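Local coordinates for purine nucleoside phosphorylase (Schistosoma mansoni, PDB 6BIF), which probably catalyses the reversible phosphorolysis of purine nucleosides such as inosine and guanosine, giving the free base and ribose 1-phosphate, at residues I115-G120 with A239-A244; G136-P141 with L214-V219; A195-P200 with V219-V224. All coordinates share one frame; numbering follows the deposited sequence.

Contact 1: I115-G120 with A239-A244; sequences ITNLAG and AVSLIA. With DSJ (1-(4-amino-2-hydroxyphenyl)ethan-1-one), chain J; DMS (dimethyl sulfoxide), chain D.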
ATOM      1  N   ILE A 115     -15.476  11.498 -16.713  1.00 18.32           N
ATOM      2  CA  ILE A 115     -15.649  10.478 -15.672  1.00 18.44           C
ATOM      3  C   ILE A 115     -16.553  10.971 -14.542  1.00 19.49           C
ATOM      4  O   ILE A 115     -16.412  12.105 -14.081  1.00 19.98           O
ATOM      5  CB  ILE A 115     -14.273  10.084 -15.108  1.00 19.57           C
ATOM      6  CG1 ILE A 115     -13.354   9.608 -16.227  1.00 19.77           C
ATOM      7  CG2 ILE A 115     -14.405   8.953 -14.089  1.00 25.71           C
ATOM      8  CD1 ILE A 115     -11.931   9.410 -15.775  1.00 21.98           C
ATOM      9  N   THR A 116     -17.482  10.110 -14.075  1.00 18.98           N
ATOM     10  CA  THR A 116     -18.241  10.382 -12.850  1.00 20.35           C
ATOM     11  C   THR A 116     -18.093   9.227 -11.864  1.00 20.65           C
ATOM     12  O   THR A 116     -17.792   8.083 -12.249  1.00 21.39           O
ATOM     13  CB  THR A 116     -19.754  10.650 -13.127  1.00 22.05           C
ATOM     14  OG1 THR A 116     -20.376   9.481 -13.705  1.00 22.70           O
ATOM     15  CG2 THR A 116     -19.943  11.855 -14.060  1.00 22.87           C
ATOM     16  N   ASN A 117     -18.278   9.553 -10.573  1.00 19.51           N
ATOM     17  CA  ASN A 117     -18.309   8.570  -9.491  1.00 18.70           C
ATOM     18  C   ASN A 117     -19.168   9.109  -8.350  1.00 19.32           C
ATOM     19  O   ASN A 117     -19.519  10.291  -8.329  1.00 18.91           O
ATOM     20  CB  ASN A 117     -16.887   8.258  -8.970  1.00 18.67           C
ATOM     21  CG  ASN A 117     -16.178   9.469  -8.363  1.00 19.50           C
ATOM     22  OD1 ASN A 117     -16.627  10.032  -7.369  1.00 20.26           O
ATOM     23  ND2 ASN A 117     -15.036   9.833  -8.927  1.00 23.40           N
ATOM     24  N   LEU A 118     -19.518   8.221  -7.397  1.00 18.37           N
ATOM     25  CA  LEU A 118     -19.995   8.618  -6.077  1.00 18.83           C
ATOM     26  C   LEU A 118     -18.860   8.505  -5.059  1.00 18.47           C
ATOM     27  O   LEU A 118     -17.983   7.645  -5.179  1.00 19.19           O
ATOM     28  CB  LEU A 118     -21.191   7.783  -5.626  1.00 21.08           C
ATOM     29  CG  LEU A 118     -22.491   8.228  -6.351  1.00 24.72           C
ATOM     30  CD1 LEU A 118     -22.882   7.248  -7.392  1.00 26.21           C
ATOM     31  CD2 LEU A 118     -23.614   8.535  -5.387  1.00 27.13           C
ATOM     32  N   ALA A 119     -18.880   9.381  -4.046  1.00 19.79           N
ATOM     33  CA  ALA A 119     -17.766   9.440  -3.087  1.00 18.56           C
ATOM     34  C   ALA A 119     -18.238   9.981  -1.741  1.00 18.99           C
ATOM     35  O   ALA A 119     -19.328  10.562  -1.619  1.00 18.97           O
ATOM     36  CB  ALA A 119     -16.630  10.317  -3.623  1.00 18.95           C
ATOM     37  N   GLY A 120     -17.392   9.797  -0.721  1.00 17.96           N
ATOM     38  CA  GLY A 120     -17.666  10.355   0.599  1.00 20.61           C
ATOM     39  C   GLY A 120     -17.038  11.733   0.758  1.00 20.89           C
ATOM     40  O   GLY A 120     -15.905  11.970   0.318  1.00 19.70           O
ATOM     41  N   ALA A 239     -13.259  14.939 -14.361  1.00 19.17           N
ATOM     42  CA  ALA A 239     -13.792  13.981 -13.395  1.00 17.50           C
ATOM     43  C   ALA A 239     -14.651  14.695 -12.354  1.00 21.48           C
ATOM     44  O   ALA A 239     -14.230  15.718 -11.800  1.00 20.98           O
ATOM     45  CB  ALA A 239     -12.648  13.209 -12.705  1.00 20.55           C
ATOM     46  N   VAL A 240     -15.839  14.145 -12.060  1.00 20.15           N
ATOM     47  CA  VAL A 240     -16.806  14.788 -11.156  1.00 19.54           C
ATOM     48  C   VAL A 240     -17.308  13.746 -10.150  1.00 19.49           C
ATOM     49  O   VAL A 240     -17.765  12.662 -10.544  1.00 21.15           O
ATOM     50  CB  VAL A 240     -17.979  15.420 -11.932  1.00 20.57           C
ATOM     51  CG1 VAL A 240     -18.992  16.129 -10.973  1.00 21.30           C
ATOM     52  CG2 VAL A 240     -17.485  16.442 -12.984  1.00 23.84           C
ATOM     53  N   SER A 241     -17.254  14.087  -8.858  1.00 17.62           N
ATOM     54  CA  SER A 241     -17.785  13.250  -7.778  1.00 17.00           C
ATOM     55  C   SER A 241     -19.155  13.758  -7.323  1.00 18.41           C
ATOM     56  O   SER A 241     -19.359  14.962  -7.154  1.00 21.29           O
ATOM     57  CB  SER A 241     -16.858  13.236  -6.552  1.00 17.45           C
ATOM     58  OG  SER A 241     -15.677  12.490  -6.763  1.00 19.06           O
ATOM     59  N   LEU A 242     -20.087  12.824  -7.120  1.00 17.31           N
ATOM     60  CA  LEU A 242     -21.376  13.098  -6.492  1.00 18.97           C
ATOM     61  C   LEU A 242     -21.283  12.614  -5.046  1.00 19.20           C
ATOM     62  O   LEU A 242     -20.956  11.444  -4.802  1.00 20.12           O
ATOM     63  CB  LEU A 242     -22.516  12.406  -7.243  1.00 21.28           C
ATOM     64  CG  LEU A 242     -23.916  12.385  -6.604  1.00 20.39           C
ATOM     65  CD1 LEU A 242     -24.491  13.793  -6.336  1.00 21.69           C
ATOM     66  CD2 LEU A 242     -24.907  11.573  -7.466  1.00 20.64           C
ATOM     67  N   ILE A 243     -21.498  13.521  -4.093  1.00 17.96           N
ATOM     68  CA  ILE A 243     -21.276  13.228  -2.674  1.00 19.05           C
ATOM     69  C   ILE A 243     -22.457  12.449  -2.090  1.00 20.79           C
ATOM     70  O   ILE A 243     -23.585  12.936  -2.070  1.00 20.31           O
ATOM     71  CB  ILE A 243     -21.044  14.535  -1.895  1.00 20.92           C
ATOM     72  CG1 ILE A 243     -19.857  15.322  -2.502  1.00 20.74           C
ATOM     73  CG2 ILE A 243     -20.855  14.263  -0.430  1.00 21.01           C
ATOM     74  CD1 ILE A 243     -18.542  14.544  -2.506  1.00 20.32           C
ATOM     75  N   ALA A 244     -22.179  11.254  -1.542  1.00 20.92           N
ATOM     76  CA  ALA A 244     -23.236  10.428  -0.946  1.00 20.21           C
ATOM     77  C   ALA A 244     -23.556  10.821   0.501  1.00 21.33           C
ATOM     78  O   ALA A 244     -24.710  10.687   0.937  1.00 20.41           O
ATOM     79  CB  ALA A 244     -22.832   8.961  -1.032  1.00 20.92           C
TER
HETATM   80  C7  DSJ J 309     -17.074   5.501  -1.246  0.99 18.72           C
HETATM   81  C4  DSJ J 309     -19.537   6.682  -0.625  0.99 20.47           C
HETATM   82  C5  DSJ J 309     -18.528   6.706   0.250  0.99 18.85           C
HETATM   83  C6  DSJ J 309     -17.210   6.082  -0.100  0.99 18.50           C
HETATM   84  C3  DSJ J 309     -19.344   6.013  -1.960  0.99 21.66           C
HETATM   85  C2  DSJ J 309     -18.174   5.453  -2.260  0.99 19.86           C
HETATM   86  C1  DSJ J 309     -17.912   4.742  -3.572  0.99 24.57           C
HETATM   87  O   DSJ J 309     -16.855   4.208  -3.792  0.99 23.38           O
HETATM   88  C   DSJ J 309     -19.012   4.688  -4.631  0.99 26.24           C
HETATM   89  O1  DSJ J 309     -15.864   4.919  -1.577  0.99 18.78           O
HETATM   90  N   DSJ J 309     -18.647   7.318   1.524  0.99 21.19           N
HETATM   91  S   DMS D 303     -18.398   4.266  -8.650  1.00 39.99           S
HETATM   92  O   DMS D 303     -19.482   5.254  -8.502  1.00 19.57           O
HETATM   93  C1  DMS D 303     -18.587   3.205 -10.123  1.00 38.33           C
HETATM   94  C2  DMS D 303     -16.733   4.807  -8.227  1.00 31.77           C
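Strands 115-120 and 239-244 run parallel in direct register, I115 beside A239 through A119 beside I243, the axes of these two segments at 37° to each other, joined by five backbone hydrogen bonds from V240 N to I115 O (2.9 Å) through A244 N to A119 O (2.9 Å). One polar side-chain bond adds to these: S241 OG donates to N117 OD1 over 2.7 Å, in the amide plane and on a lone pair. With chi1 at 62°, the N117 amide sits over its own backbone and reaches across to the serine; its ND2 goes on to T223 OG1, so both ends of the amide are held and its flip is fixed. On the face of T116 and V240, the L118 and L242 side chains run alongside each other in the same direction, with their CD2 methyls 3.9 Å apart; F277 and V262 of helix 259-283 pack on this side. The L118 backbone N donates to the dimethyl sulfoxide oxygen (3.2 Å), and G120 CA comes within 3.3 Å of the amino N of the bound hydroxyacetophenone. These are neighbouring parallel strands of the central sheet of the phosphorylase fold, carrying a ligand pocket at their C-terminal ends.

Contact 2: G136-P141 with L214-V219; sequences GHINFP and LGCDVV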
ATOM      1  N   GLY A 136      -7.313  17.528  -8.419  1.00 19.57           N
ATOM      2  CA  GLY A 136      -6.081  16.839  -8.020  1.00 17.58           C
ATOM      3  C   GLY A 136      -6.435  15.601  -7.218  1.00 17.09           C
ATOM      4  O   GLY A 136      -7.601  15.376  -6.880  1.00 17.50           O
ATOM      5  N   HIS A 137      -5.416  14.775  -6.925  1.00 17.79           N
ATOM      6  CA  HIS A 137      -5.701  13.547  -6.161  1.00 18.21           C
ATOM      7  C   HIS A 137      -4.559  13.168  -5.218  1.00 17.94           C
ATOM      8  O   HIS A 137      -3.436  13.655  -5.328  1.00 18.35           O
ATOM      9  CB  HIS A 137      -6.056  12.366  -7.091  1.00 19.33           C
ATOM     10  CG  HIS A 137      -4.926  11.856  -7.950  1.00 18.71           C
ATOM     11  ND1 HIS A 137      -5.052  11.678  -9.317  1.00 17.93           N
ATOM     12  CD2 HIS A 137      -3.672  11.449  -7.638  1.00 19.59           C
ATOM     13  CE1 HIS A 137      -3.924  11.194  -9.806  1.00 18.28           C
ATOM     14  NE2 HIS A 137      -3.076  11.034  -8.807  1.00 18.21           N
ATOM     15  N   ILE A 138      -4.884  12.304  -4.258  1.00 16.20           N
ATOM     16  CA  ILE A 138      -3.915  11.665  -3.370  1.00 18.01           C
ATOM     17  C   ILE A 138      -4.070  10.142  -3.532  1.00 18.05           C
ATOM     18  O   ILE A 138      -5.097   9.556  -3.159  1.00 17.36           O
ATOM     19  CB  ILE A 138      -4.089  12.104  -1.906  1.00 20.05           C
ATOM     20  CG1 ILE A 138      -3.757  13.605  -1.734  1.00 23.59           C
ATOM     21  CG2 ILE A 138      -3.184  11.242  -0.989  1.00 20.82           C
ATOM     22  CD1 ILE A 138      -4.088  14.184  -0.374  1.00 28.94           C
ATOM     23  N   ASN A 139      -3.049   9.495  -4.094  1.00 17.47           N
ATOM     24  CA  ASN A 139      -3.126   8.113  -4.576  1.00 15.28           C
ATOM     25  C   ASN A 139      -2.469   7.192  -3.547  1.00 15.19           C
ATOM     26  O   ASN A 139      -1.288   6.881  -3.644  1.00 15.86           O
ATOM     27  CB  ASN A 139      -2.437   8.062  -5.949  1.00 15.58           C
ATOM     28  CG  ASN A 139      -2.433   6.692  -6.620  1.00 16.23           C
ATOM     29  OD1 ASN A 139      -3.073   5.721  -6.199  1.00 16.44           O
ATOM     30  ND2 ASN A 139      -1.669   6.638  -7.732  1.00 16.22           N
ATOM     31  N   PHE A 140      -3.232   6.746  -2.542  1.00 15.23           N
ATOM     32  CA  PHE A 140      -2.605   5.915  -1.512  1.00 15.82           C
ATOM     33  C   PHE A 140      -2.061   4.600  -2.093  1.00 14.93           C
ATOM     34  O   PHE A 140      -0.930   4.215  -1.728  1.00 15.84           O
ATOM     35  CB  PHE A 140      -3.585   5.685  -0.345  1.00 17.66           C
ATOM     36  CG  PHE A 140      -3.910   6.946   0.451  1.00 18.70           C
ATOM     37  CD1 PHE A 140      -2.933   7.607   1.170  1.00 21.46           C
ATOM     38  CD2 PHE A 140      -5.203   7.441   0.484  1.00 20.51           C
ATOM     39  CE1 PHE A 140      -3.232   8.759   1.916  1.00 24.39           C
ATOM     40  CE2 PHE A 140      -5.498   8.600   1.228  1.00 21.83           C
ATOM     41  CZ  PHE A 140      -4.511   9.243   1.937  1.00 22.46           C
ATOM     42  N   PRO A 141      -2.759   3.882  -2.993  1.00 14.42           N
ATOM     43  CA  PRO A 141      -2.114   2.704  -3.603  1.00 15.38           C
ATOM     44  C   PRO A 141      -0.805   3.031  -4.328  1.00 15.64           C
ATOM     45  O   PRO A 141       0.154   2.261  -4.217  1.00 15.87           O
ATOM     46  CB  PRO A 141      -3.200   2.160  -4.553  1.00 17.74           C
ATOM     47  CG  PRO A 141      -4.525   2.590  -3.874  1.00 17.17           C
ATOM     48  CD  PRO A 141      -4.175   3.988  -3.391  1.00 15.51           C
ATOM     49  N   LEU A 214      -5.054  15.370   6.405  1.00 24.09           N
ATOM     50  CA  LEU A 214      -4.125  15.223   5.292  1.00 25.45           C
ATOM     51  C   LEU A 214      -4.479  16.105   4.105  1.00 28.69           C
ATOM     52  O   LEU A 214      -3.740  16.111   3.115  1.00 28.77           O
ATOM     53  CB  LEU A 214      -4.080  13.762   4.843  1.00 26.87           C
ATOM     54  CG  LEU A 214      -3.521  12.757   5.853  1.00 27.62           C
ATOM     55  CD1 LEU A 214      -3.553  11.365   5.299  1.00 29.41           C
ATOM     56  CD2 LEU A 214      -2.118  13.146   6.214  1.00 32.42           C
ATOM     57  N   GLY A 215      -5.585  16.836   4.183  1.00 27.87           N
ATOM     58  CA  GLY A 215      -5.983  17.727   3.123  1.00 27.99           C
ATOM     59  C   GLY A 215      -6.844  17.111   2.043  1.00 28.52           C
ATOM     60  O   GLY A 215      -6.971  17.704   0.965  1.00 30.19           O
ATOM     61  N   CYS A 216      -7.431  15.945   2.282  1.00 25.07           N
ATOM     62  CA  CYS A 216      -8.369  15.361   1.325  1.00 24.04           C
ATOM     63  C   CYS A 216      -9.728  16.042   1.443  1.00 20.98           C
ATOM     64  O   CYS A 216     -10.186  16.366   2.549  1.00 24.78           O
ATOM     65  CB  CYS A 216      -8.513  13.851   1.566  1.00 24.68           C
ATOM     66  SG  CYS A 216      -6.919  12.991   1.676  1.00 28.82           S
ATOM     67  N   ASP A 217     -10.369  16.285   0.292  1.00 18.07           N
ATOM     68  CA  ASP A 217     -11.725  16.828   0.269  1.00 19.32           C
ATOM     69  C   ASP A 217     -12.802  15.754   0.115  1.00 20.57           C
ATOM     70  O   ASP A 217     -13.892  15.908   0.687  1.00 20.07           O
ATOM     71  CB  ASP A 217     -11.848  17.843  -0.865  1.00 21.98           C
ATOM     72  CG  ASP A 217     -10.981  19.085  -0.623  1.00 27.34           C
ATOM     73  OD1 ASP A 217     -11.159  19.723   0.439  1.00 31.85           O
ATOM     74  OD2 ASP A 217     -10.108  19.406  -1.464  1.00 24.55           O
ATOM     75  N   VAL A 218     -12.534  14.688  -0.658  1.00 18.42           N
ATOM     76  CA  VAL A 218     -13.475  13.594  -0.913  1.00 17.47           C
ATOM     77  C   VAL A 218     -12.660  12.303  -0.944  1.00 18.70           C
ATOM     78  O   VAL A 218     -11.453  12.332  -1.153  1.00 18.86           O
ATOM     79  CB  VAL A 218     -14.281  13.736  -2.234  1.00 19.82           C
ATOM     80  CG1 VAL A 218     -14.990  15.118  -2.336  1.00 21.58           C
ATOM     81  CG2 VAL A 218     -13.423  13.581  -3.443  1.00 24.42           C
ATOM     82  N   VAL A 219     -13.325  11.162  -0.746  1.00 18.36           N
ATOM     83  CA  VAL A 219     -12.665   9.847  -0.780  1.00 16.43           C
ATOM     84  C   VAL A 219     -13.541   8.841  -1.541  1.00 17.33           C
ATOM     85  O   VAL A 219     -14.767   8.802  -1.363  1.00 17.70           O
ATOM     86  CB  VAL A 219     -12.357   9.333   0.640  1.00 17.61           C
ATOM     87  CG1 VAL A 219     -13.631   9.217   1.489  1.00 18.90           C
ATOM     88  CG2 VAL A 219     -11.639   7.995   0.566  1.00 18.52           C
TER
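I138 meets C216 near the end of strand 131-139, where the chain is about to turn into helix 140-143. Its CG1 branch lies anti to the carbonyl carbon (chi1 -66°) and runs on extended, which carries CD1 out to within 3.7 Å of C216 SG; the same methyl lies 4.0 Å from L214 O. The other branch, CG2, turns back on its own segment and sits 3.7 Å above one face of the F140 ring, nearer its rim than its centre, so isoleucine and phenylalanine advance together as one apolar surface. Next comes N139, the N-cap of the short helix, whose OD1 accepts from G142 N and whose backbone N donates to E207 of the second subunit. F140 then opens the helix and points its ring at the other segment: CZ lies 4.1 Å from L214 CD1, which approaches at the ring edge near its plane, and 4.5 Å from C216 SG, set obliquely to the ring. Opposite them, the chain leaves helix 205-213 through a Schellman motif at G215, whose positive phi (89°) turns the backbone between L214 and C216 while both their CB atoms leave the backbone toward 136-141. Beyond the pair the cluster continues into the trimer: M210 of the second subunit packs on I138 and F140, L143 of the third on F140, and L214 touches L214 of both neighbours. With no hydrogen bond between the two segments, the contact rests on methyl, thiol and aromatic packing, and its apolar surface is shared between the subunit core and the interface around the trimer axis.

Contact 3: A195-P200 with V219-V224; sequences AFNGGP and VGMSTV. With DSJ (1-(4-amino-2-hydroxyphenyl)ethan-1-one), chain J.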
ATOM      1  N   ALA A 195      -9.149  11.603  -2.677  1.00 16.96           N
ATOM      2  CA  ALA A 195      -8.316  10.513  -2.136  1.00 18.84           C
ATOM      3  C   ALA A 195      -8.803   9.152  -2.628  1.00 17.46           C
ATOM      4  O   ALA A 195      -9.989   8.826  -2.487  1.00 16.69           O
ATOM      5  CB  ALA A 195      -8.338  10.516  -0.610  1.00 19.96           C
ATOM      6  N   PHE A 196      -7.866   8.329  -3.132  1.00 16.32           N
ATOM      7  CA  PHE A 196      -8.155   6.960  -3.601  1.00 16.19           C
ATOM      8  C   PHE A 196      -7.917   5.970  -2.443  1.00 17.70           C
ATOM      9  O   PHE A 196      -6.771   5.744  -2.036  1.00 16.87           O
ATOM     10  CB  PHE A 196      -7.282   6.646  -4.817  1.00 16.92           C
ATOM     11  CG  PHE A 196      -7.460   5.233  -5.440  1.00 16.22           C
ATOM     12  CD1 PHE A 196      -8.616   4.475  -5.272  1.00 18.85           C
ATOM     13  CD2 PHE A 196      -6.422   4.682  -6.206  1.00 16.88           C
ATOM     14  CE1 PHE A 196      -8.738   3.222  -5.841  1.00 17.92           C
ATOM     15  CE2 PHE A 196      -6.545   3.419  -6.800  1.00 19.06           C
ATOM     16  CZ  PHE A 196      -7.711   2.685  -6.618  1.00 17.28           C
ATOM     17  N   ASN A 197      -9.018   5.405  -1.907  1.00 16.32           N
ATOM     18  CA  ASN A 197      -9.039   4.270  -0.983  1.00 15.90           C
ATOM     19  C   ASN A 197      -9.256   2.994  -1.798  1.00 17.04           C
ATOM     20  O   ASN A 197     -10.287   2.848  -2.455  1.00 14.95           O
ATOM     21  CB  ASN A 197     -10.183   4.449   0.026  1.00 18.24           C
ATOM     22  CG  ASN A 197     -10.526   3.178   0.806  1.00 17.58           C
ATOM     23  OD1 ASN A 197      -9.679   2.303   1.081  1.00 15.29           O
ATOM     24  ND2 ASN A 197     -11.804   3.071   1.170  1.00 17.99           N
ATOM     25  N   GLY A 198      -8.294   2.069  -1.777  1.00 14.05           N
ATOM     26  CA  GLY A 198      -8.462   0.865  -2.580  1.00 14.90           C
ATOM     27  C   GLY A 198      -9.762   0.125  -2.317  1.00 16.58           C
ATOM     28  O   GLY A 198     -10.348  -0.466  -3.230  1.00 16.60           O
ATOM     29  N   GLY A 199     -10.219   0.112  -1.072  1.00 14.73           N
ATOM     30  CA  GLY A 199     -11.503  -0.526  -0.760  1.00 14.60           C
ATOM     31  C   GLY A 199     -11.411  -2.055  -0.586  1.00 14.69           C
ATOM     32  O   GLY A 199     -10.292  -2.607  -0.538  1.00 15.48           O
ATOM     33  N   PRO A 200     -12.558  -2.779  -0.488  1.00 15.04           N
ATOM     34  CA  PRO A 200     -13.969  -2.362  -0.653  1.00 16.03           C
ATOM     35  C   PRO A 200     -14.684  -1.928   0.635  1.00 18.35           C
ATOM     36  O   PRO A 200     -15.863  -1.590   0.561  1.00 17.87           O
ATOM     37  CB  PRO A 200     -14.628  -3.635  -1.210  1.00 16.83           C
ATOM     38  CG  PRO A 200     -13.890  -4.770  -0.437  1.00 18.01           C
ATOM     39  CD  PRO A 200     -12.437  -4.239  -0.385  1.00 15.89           C
ATOM     40  N   VAL A 219     -13.325  11.162  -0.746  1.00 18.36           N
ATOM     41  CA  VAL A 219     -12.665   9.847  -0.780  1.00 16.43           C
ATOM     42  C   VAL A 219     -13.541   8.841  -1.541  1.00 17.33           C
ATOM     43  O   VAL A 219     -14.767   8.802  -1.363  1.00 17.70           O
ATOM     44  CB  VAL A 219     -12.357   9.333   0.640  1.00 17.61           C
ATOM     45  CG1 VAL A 219     -13.631   9.217   1.489  1.00 18.90           C
ATOM     46  CG2 VAL A 219     -11.639   7.995   0.566  1.00 18.52           C
ATOM     47  N   GLY A 220     -12.911   8.027  -2.405  1.00 16.41           N
ATOM     48  CA  GLY A 220     -13.628   6.984  -3.128  1.00 17.44           C
ATOM     49  C   GLY A 220     -12.702   5.873  -3.588  1.00 16.79           C
ATOM     50  O   GLY A 220     -11.494   5.901  -3.319  1.00 17.28           O
ATOM     51  N   MET A 221     -13.283   4.900  -4.323  1.00 14.44           N
ATOM     52  CA  MET A 221     -12.603   3.638  -4.646  1.00 14.73           C
ATOM     53  C   MET A 221     -12.383   3.443  -6.155  1.00 17.71           C
ATOM     54  O   MET A 221     -12.194   2.299  -6.604  1.00 16.75           O
ATOM     55  CB  MET A 221     -13.395   2.451  -4.096  1.00 17.01           C
ATOM     56  CG  MET A 221     -13.650   2.446  -2.590  1.00 18.66           C
ATOM     57  SD  MET A 221     -14.806   1.124  -2.156  1.00 17.68           S
ATOM     58  CE  MET A 221     -15.206   1.573  -0.461  1.00 19.74           C
ATOM     59  N   SER A 222     -12.413   4.516  -6.945  1.00 17.16           N
ATOM     60  CA  SER A 222     -12.256   4.420  -8.400  1.00 17.36           C
ATOM     61  C   SER A 222     -11.480   5.627  -8.931  1.00 18.43           C
ATOM     62  O   SER A 222     -10.842   6.369  -8.185  1.00 16.03           O
ATOM     63  CB  SER A 222     -13.633   4.334  -9.079  1.00 19.53           C
ATOM     64  OG  SER A 222     -14.309   5.589  -9.036  1.00 20.39           O
ATOM     65  N   THR A 223     -11.515   5.778 -10.257  1.00 17.76           N
ATOM     66  CA  THR A 223     -11.205   7.004 -10.992  1.00 16.23           C
ATOM     67  C   THR A 223      -9.694   7.268 -11.142  1.00 18.15           C
ATOM     68  O   THR A 223      -9.224   7.443 -12.279  1.00 17.42           O
ATOM     69  CB  THR A 223     -11.952   8.179 -10.337  1.00 16.75           C
ATOM     70  OG1 THR A 223     -13.383   7.930 -10.396  1.00 18.87           O
ATOM     71  CG2 THR A 223     -11.659   9.492 -11.083  1.00 17.60           C
ATOM     72  N   VAL A 224      -8.919   7.269 -10.041  1.00 15.68           N
ATOM     73  CA  VAL A 224      -7.472   7.565 -10.136  1.00 16.91           C
ATOM     74  C   VAL A 224      -6.755   6.598 -11.083  1.00 17.61           C
ATOM     75  O   VAL A 224      -5.941   7.066 -11.897  1.00 16.83           O
ATOM     76  CB  VAL A 224      -6.849   7.630  -8.734  1.00 18.01           C
ATOM     77  CG1 VAL A 224      -5.319   7.640  -8.754  1.00 18.09           C
ATOM     78  CG2 VAL A 224      -7.359   8.883  -7.994  1.00 18.58           C
TER
HETATM   79  C7  DSJ J 309     -17.074   5.501  -1.246  0.99 18.72           C
HETATM   80  C4  DSJ J 309     -19.537   6.682  -0.625  0.99 20.47           C
HETATM   81  C5  DSJ J 309     -18.528   6.706   0.250  0.99 18.85           C
HETATM   82  C6  DSJ J 309     -17.210   6.082  -0.100  0.99 18.50           C
HETATM   83  C3  DSJ J 309     -19.344   6.013  -1.960  0.99 21.66           C
HETATM   84  C2  DSJ J 309     -18.174   5.453  -2.260  0.99 19.86           C
HETATM   85  C1  DSJ J 309     -17.912   4.742  -3.572  0.99 24.57           C
HETATM   86  O   DSJ J 309     -16.855   4.208  -3.792  0.99 23.38           O
HETATM   87  C   DSJ J 309     -19.012   4.688  -4.631  0.99 26.24           C
HETATM   88  O1  DSJ J 309     -15.864   4.919  -1.577  0.99 18.78           O
HETATM   89  N   DSJ J 309     -18.647   7.318   1.524  0.99 21.19           N
HETATM   90  O   HOH W   1     -10.635  -0.129  -5.990  1.00 18.42           O
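Two backbone hydrogen bonds tie A195-P200 to V219-V224: G220 N donates to A195 O (3.0 Å), almost straight along the carbonyl direction, and N197 N donates to G220 O (2.9 Å). G220 is thus held to the 195-197 backbone through both its N and its O in a short parallel pairing. The strand pairing ends there, though N197 and M221 stay close, and a water donates to both G198 O and M221 O, at 2.8 Å and 3.0 Å. The M221 side chain runs alongside N197 toward P200: it is extended beyond CG, passing CG beside N197 O and ending with CE 3.4 Å from P200 O, a buried carbonyl without a polar partner. M221 SD lies against the CA atoms of G199 and P200, which are joined by a cis peptide. The F196 ring, with CG anti to the backbone N (chi1 180°), presents its edge to G220 O, while V224 crosses it obliquely, V224 CG2 packing 3.9 Å from F196 CB. The hydroxyl O1 of the bound hydroxyacetophenone lies 3.4 Å from G220 CA and also near M221 CG, so the backbone bonds that fix G220 and the packing that fixes M221 together shape one wall of the ligand pocket.

Overall arrangement
From the N terminus, strand 112-121 comes first, and contact 1 closes a long loop by bringing strand 236-246 back alongside it. Contacts 2 and 3 both fall within that loop. They cross each other: 136-141 precedes 195-200, and their partners 214-219 and 219-224 follow in turn, sharing V219. Contact 3 joins the two strands of a beta-alpha-beta unit whose helix is 205-213, while contact 2 sets the exit of that helix against the end of strand 131-139. All three meet in one mixed sheet, through G120 N to V219 O and I138 O to F196 N. Contacts 1 and 3 border the ligand, and contacts 2 and 3 both reach neighbouring subunits.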